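Putative type VI secretion protein (Escherichia coli, PDB 6SJL) forms the trimeric VgrG spike at the tip of the type VI secretion system and carries the bound effector Tle1. Local coordinates at the interface of chains A and B and the interface of chains A and C. Residues are numbered along the deposited sequence; one frame, centred on the assembly and turned at random. Chains: chain A/B, Putative type VI secretion protein; chain C, Putative type VI secretion protein.

Contact 1: the interface of chains A and B. Residues chain A 618, 625-627; chain B 633-635.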
# COMPACT_ATOMS: atom_id res chain seq x y z
N LEU A 618 -1.86 14.62 -22.48
CA LEU A 618 -2.89 13.73 -22.99
C LEU A 618 -4.12 14.49 -23.46
O LEU A 618 -4.88 13.96 -24.26
CB LEU A 618 -3.29 12.71 -21.94
CG LEU A 618 -2.25 11.67 -21.57
CD1 LEU A 618 -2.92 10.68 -20.72
CD2 LEU A 618 -1.70 11.03 -22.78
N GLY A 625 1.46 10.71 -26.29
CA GLY A 625 1.07 9.73 -25.30
C GLY A 625 -0.07 8.86 -25.78
O GLY A 625 -0.56 8.99 -26.90
N MET A 626 -0.49 7.96 -24.90
CA MET A 626 -1.61 7.07 -25.15
C MET A 626 -2.72 7.45 -24.20
O MET A 626 -2.50 7.58 -23.00
CB MET A 626 -1.23 5.63 -24.91
CG MET A 626 -0.68 4.91 -26.09
SD MET A 626 -0.44 3.19 -25.74
CE MET A 626 -1.89 2.92 -24.78
N LEU A 627 -3.92 7.62 -24.73
CA LEU A 627 -5.09 7.84 -23.90
C LEU A 627 -6.08 6.74 -24.21
O LEU A 627 -6.60 6.66 -25.31
CB LEU A 627 -5.68 9.22 -24.15
CG LEU A 627 -6.83 9.61 -23.25
CD1 LEU A 627 -6.48 9.46 -21.81
CD2 LEU A 627 -7.20 11.01 -23.52
N GLY B 633 3.67 9.41 -21.94
CA GLY B 633 2.75 9.09 -20.88
C GLY B 633 1.51 8.40 -21.37
O GLY B 633 1.03 8.64 -22.48
N ILE B 634 0.96 7.54 -20.53
CA ILE B 634 -0.23 6.76 -20.85
C ILE B 634 -1.27 7.06 -19.79
O ILE B 634 -0.98 7.03 -18.60
CB ILE B 634 0.07 5.25 -20.89
CG1 ILE B 634 1.21 4.95 -21.85
CG2 ILE B 634 -1.15 4.49 -21.31
CD1 ILE B 634 1.49 3.54 -21.94
N GLY B 635 -2.48 7.33 -20.23
CA GLY B 635 -3.58 7.47 -19.32
C GLY B 635 -4.63 6.43 -19.60
O GLY B 635 -5.08 6.31 -20.73
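A:Met626 faces B:Ile634 in a parallel beta bridge between neighbouring strands at a VgrG subunit interface. Backbone hydrogen bonds from the amide and the carbonyl of A:Met626 join the strands. A:Met626 N donates to B:Gly633 O at 2.9 Å. A:Met626 O accepts from B:Gly635 N at 2.8 Å. One residue of chain A thus uses both its amide and its carbonyl on chain B. The next pair in register is A:Leu627 with B:Gly635.

The A:Met626 side chain lies alongside B:Ile634, and both point the same way. Its CB starts the contact, 3.8 Å from the B:Ile634 branch methyl CG2 and a little farther from CG1. CG leads on to the sulfur SD, which has B:Ile634 CD1 as a loose neighbour at 4.3 Å. A bend at chi3 (39°) turns the tip, and the methyl CE comes 3.9 Å from B:Ile634 CG2. CB and CE thus both touch the same methyl group.

A:Leu618 supplies its two methyls. CD1 lies 3.6 Å from B:Gly635 CA, and CD2 reaches B:Gly633 O at a similar distance. The glycines present no side chain to these methyls.

The site lies where strand 626-630 of chain A meets strand 634-638 of chain B. These strands belong to the intertwined beta-helix of the trimeric spike. A:Leu618 closes helix 608-618, a short turn ahead of strand 626-630 in chain A.

Contact 2: the interface of chains A and C. Residues chain A 592, 595-596, 605, 608; chain C 257-258, 260.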
# COMPACT_ATOMS: atom_id res chain seq x y z
N ARG A 592 -4.76 16.39 -6.56
CA ARG A 592 -4.31 17.65 -5.98
C ARG A 592 -4.96 17.93 -4.64
O ARG A 592 -4.30 18.42 -3.71
CB ARG A 592 -4.59 18.79 -6.95
CG ARG A 592 -3.65 18.83 -8.10
CD ARG A 592 -4.14 19.76 -9.16
NE ARG A 592 -4.18 21.13 -8.68
CZ ARG A 592 -3.40 22.10 -9.13
NH1 ARG A 592 -2.51 21.85 -10.06
NH2 ARG A 592 -3.52 23.31 -8.63
N ALA A 595 -3.15 15.86 -2.30
CA ALA A 595 -1.83 16.40 -2.02
C ALA A 595 -1.89 17.49 -0.97
O ALA A 595 -1.04 17.54 -0.06
CB ALA A 595 -1.20 16.92 -3.30
N LYS A 596 -2.89 18.36 -1.05
CA LYS A 596 -3.09 19.33 0.02
C LYS A 596 -3.36 18.63 1.34
O LYS A 596 -2.82 19.02 2.38
CB LYS A 596 -4.24 20.27 -0.32
CG LYS A 596 -4.12 20.96 -1.65
CD LYS A 596 -2.72 21.47 -1.91
CE LYS A 596 -2.72 22.61 -2.91
NZ LYS A 596 -1.44 23.35 -2.89
N GLN A 605 3.96 14.06 0.07
CA GLN A 605 3.07 14.50 -0.99
C GLN A 605 3.31 13.68 -2.25
O GLN A 605 4.42 13.23 -2.52
CB GLN A 605 3.29 15.97 -1.27
CG GLN A 605 2.08 16.67 -1.79
CD GLN A 605 2.42 17.98 -2.44
OE1 GLN A 605 3.27 18.04 -3.33
NE2 GLN A 605 1.79 19.05 -1.99
N ILE A 608 2.41 15.68 -8.13
CA ILE A 608 1.39 16.35 -8.93
C ILE A 608 2.00 16.93 -10.19
O ILE A 608 1.32 17.08 -11.20
CB ILE A 608 0.71 17.43 -8.07
CG1 ILE A 608 -0.08 16.80 -6.94
CG2 ILE A 608 -0.19 18.30 -8.90
CD1 ILE A 608 -0.91 15.66 -7.37
N PHE C 257 2.84 25.87 -7.05
CA PHE C 257 1.94 24.90 -6.46
C PHE C 257 2.47 24.39 -5.12
O PHE C 257 1.71 24.15 -4.18
CB PHE C 257 1.72 23.75 -7.43
CG PHE C 257 1.11 22.53 -6.81
CD1 PHE C 257 -0.25 22.42 -6.68
CD2 PHE C 257 1.89 21.50 -6.37
CE1 PHE C 257 -0.80 21.32 -6.12
CE2 PHE C 257 1.34 20.40 -5.80
CZ PHE C 257 -0.01 20.32 -5.67
N ASP C 258 3.78 24.24 -5.02
CA ASP C 258 4.38 23.52 -3.91
C ASP C 258 4.48 24.35 -2.65
O ASP C 258 4.57 23.78 -1.55
CB ASP C 258 5.75 23.01 -4.33
CG ASP C 258 5.67 21.84 -5.27
OD1 ASP C 258 4.80 20.98 -5.06
OD2 ASP C 258 6.45 21.78 -6.24
N ASN C 260 2.84 27.85 -2.40
CA ASN C 260 1.99 29.03 -2.31
C ASN C 260 1.06 29.00 -1.11
O ASN C 260 0.41 30.01 -0.83
CB ASN C 260 1.17 29.20 -3.59
CG ASN C 260 0.32 28.01 -3.92
OD1 ASN C 260 0.15 27.10 -3.11
ND2 ASN C 260 -0.22 27.99 -5.12
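Helix 578-600, the start of helix 608-618 and the loop residue A:Gln605 of the VgrG spike meet a loop of the Tle1 effector, residues 257 to 260. C:Phe257 is the centre of the contact and buries 106 Å² against chain A. Its CG stands anti to the backbone N (chi1 165°), and the ring reaches in between the two helices.

A:Ile608 touches the far end of the ring. Its CG1 is 3.7 Å from C:Phe257 CZ, and its CG2 methyl lies over one face, offset toward the rim. The two side chains meet at about a right angle. A:Arg592 comes in at the CD1 corner. A bend at chi3 (64°) brings the guanidinium there, with CZ 4.0 Å from C:Phe257 CD1. That ring carbon sits over a guanidinium face near its rim, but the planes are 55° apart, so this is not a flat stack.

A:Lys596 approaches from the side of the ring opposite A:Ile608. Its end stands above the ring plane and outside the rim, with CE 4.0 Å from C:Phe257 CE1. Its amine NZ is 3.5 Å from the backbone O of C:Phe257, too long to count as a bond. On the other edge, A:Gln605 brings OE1 to 3.9 Å from C:Phe257 CE2. Its amide is tilted from the ring plane. The amide end also comes near C:Asp258. No bond is made there as modelled, and which amide end faces the carboxylate is doubtful.

The ring is thus flanked by A:Ile608 on one side and A:Lys596 on the other, with A:Arg592 and A:Gln605 at its rim. The site sits on the helical segment interrupting the spike's strands, where an effector loop docks on its outer surface.

The C-alpha centres of contact 1 and contact 2 are about 22 Å apart. Helix 608-618 of chain A serves both: its first residue, A:Ile608, belongs to contact 2, and its last, A:Leu618, to contact 1. One short helix therefore connects the effector-binding surface with the strand pairing between spike subunits. Contact 1 helps hold the VgrG chains together, while contact 2 joins the spike to Tle1. The assembly holds three copies of each protein, and both contacts repeat. Pairing of the strands may help steady the helices that receive the effector, although the structure alone does not show such coupling.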